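Local atomic coordinates of type I modular polyketide synthase (Streptomyces albus subsp. albus, PDB entry 6IYR), a protein that serves as an acyltransferase domain of the salinomycin polyketide synthase and probably loads an acyl extender unit from coenzyme A onto the acyl carrier protein. Residues 130-135 with 395-400. Numbering follows the deposited sequence.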
# COMPACT_ATOMS: atom_id res chain seq x y z
N PHE A 130 2.25 -6.03 -5.32
CA PHE A 130 2.29 -4.72 -4.66
C PHE A 130 1.03 -3.86 -5.02
O PHE A 130 0.74 -3.63 -6.21
CB PHE A 130 3.55 -3.92 -5.01
CG PHE A 130 4.83 -4.43 -4.36
CD1 PHE A 130 4.88 -5.64 -3.67
CD2 PHE A 130 6.03 -3.77 -4.61
CE1 PHE A 130 6.07 -6.11 -3.15
CE2 PHE A 130 7.25 -4.26 -4.13
CZ PHE A 130 7.26 -5.43 -3.40
N VAL A 131 0.38 -3.32 -3.99
CA VAL A 131 -0.83 -2.49 -4.14
C VAL A 131 -0.57 -1.03 -3.80
O VAL A 131 0.04 -0.72 -2.78
CB VAL A 131 -1.95 -3.01 -3.23
CG1 VAL A 131 -3.19 -2.12 -3.36
CG2 VAL A 131 -2.30 -4.43 -3.60
N PHE A 132 -0.93 -0.13 -4.71
CA PHE A 132 -0.65 1.28 -4.52
C PHE A 132 -1.98 2.05 -4.47
O PHE A 132 -2.64 2.21 -5.50
CB PHE A 132 0.21 1.81 -5.66
CG PHE A 132 1.59 1.21 -5.72
CD1 PHE A 132 1.80 -0.03 -6.33
CD2 PHE A 132 2.65 1.82 -5.06
CE1 PHE A 132 3.06 -0.58 -6.38
CE2 PHE A 132 3.94 1.30 -5.17
CZ PHE A 132 4.15 0.10 -5.82
N PRO A 133 -2.42 2.45 -3.27
CA PRO A 133 -3.72 3.11 -3.20
C PRO A 133 -3.66 4.53 -3.68
O PRO A 133 -2.57 5.05 -3.99
CB PRO A 133 -4.05 3.11 -1.69
CG PRO A 133 -2.94 2.45 -1.01
CD PRO A 133 -1.76 2.37 -1.96
N GLY A 134 -4.82 5.17 -3.66
CA GLY A 134 -4.95 6.59 -3.96
C GLY A 134 -4.98 7.41 -2.67
O GLY A 134 -4.19 7.24 -1.75
N GLN A 135 -6.04 8.18 -2.54
CA GLN A 135 -6.17 9.13 -1.45
C GLN A 135 -6.49 8.41 -0.15
O GLN A 135 -6.92 7.23 -0.16
CB GLN A 135 -7.30 10.11 -1.78
CG GLN A 135 -8.67 9.46 -1.72
CD GLN A 135 -9.27 9.53 -0.32
OE1 GLN A 135 -9.09 10.52 0.41
NE2 GLN A 135 -9.95 8.48 0.07
N VAL A 395 0.54 -6.89 -0.92
CA VAL A 395 1.21 -5.97 -0.01
C VAL A 395 0.90 -4.55 -0.41
O VAL A 395 1.29 -4.08 -1.48
CB VAL A 395 2.73 -6.19 -0.01
CG1 VAL A 395 3.48 -5.12 0.73
CG2 VAL A 395 3.06 -7.53 0.64
N GLU A 396 0.26 -3.82 0.51
CA GLU A 396 -0.00 -2.41 0.25
C GLU A 396 1.16 -1.57 0.67
O GLU A 396 1.53 -1.55 1.82
CB GLU A 396 -1.31 -1.97 0.94
CG GLU A 396 -1.89 -0.65 0.42
CD GLU A 396 -3.13 -0.25 1.18
OE1 GLU A 396 -4.10 -1.02 1.15
OE2 GLU A 396 -3.11 0.81 1.83
N ALA A 397 1.79 -0.93 -0.31
CA ALA A 397 2.93 -0.08 -0.09
C ALA A 397 2.49 1.32 0.28
O ALA A 397 2.83 2.26 -0.44
CB ALA A 397 3.76 0.02 -1.36
N SER A 398 1.88 1.47 1.45
CA SER A 398 1.29 2.74 1.83
C SER A 398 1.66 3.15 3.25
O SER A 398 1.97 2.29 4.09
CB SER A 398 -0.22 2.65 1.73
OG SER A 398 -0.73 1.71 2.65
N ALA A 399 1.32 4.40 3.57
CA ALA A 399 1.59 4.99 4.88
C ALA A 399 0.55 4.58 5.93
O ALA A 399 0.77 4.77 7.14
CB ALA A 399 1.62 6.50 4.73
N HIS A 400 -0.55 4.01 5.45
CA HIS A 400 -1.68 3.60 6.23
C HIS A 400 -2.58 2.75 5.33
O HIS A 400 -2.88 3.17 4.23
CB HIS A 400 -2.47 4.81 6.70
CG HIS A 400 -3.57 4.46 7.63
ND1 HIS A 400 -3.34 4.17 8.96
CD2 HIS A 400 -4.88 4.25 7.42
CE1 HIS A 400 -4.46 3.78 9.52
NE2 HIS A 400 -5.42 3.80 8.60
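F130 and V131 pair with V395 and E396 where the two central strands of the parallel four-stranded sheet, 129-132 and 393-396, run out at their C-terminal ends. Within 130-135 and 395-400, V131 makes both hydrogen bonds across the contact, and V129 with V395 continues the ladder backwards. Its N donates to V395 O at 2.8 Å, and V131 O accepts from A397 N at 3.0 Å. Two CA-H...O contacts, from F130 and E396, fill in the ladder. On one face F130 CD1 lies 4.3 Å from V395 CB; on the other, V131 sits beside E396.

Beyond V131 the chains spread, and A397 centres an inverse gamma turn. The ring of F132 still reaches back, CE2 coming within 4.0 Å of A397 CB, while its other neighbours include M199 and the helix 222-230.

The P133 ring crosses the E396 side chain at a slant, with CG 3.3 Å from OE2, and also rests on S398 CB. E396 reaches this ring because its CG is anti to the backbone N (chi1 -164°) and the chain stays extended to the carboxylate. S398 OG donates to OE2 at 2.7 Å, from the anti side and 24° out of the carboxylate plane. With V402 N also bonded to OE2 and L403 N to OE1, three donors grip this buried carboxylate and fix its rotation just ahead of helix 404-414. Strand 215-218, which leads into a probable GxSxG nucleophile elbow, flanks 129-132, an arrangement typical of the alpha/beta-hydrolase-like core of acyltransferases.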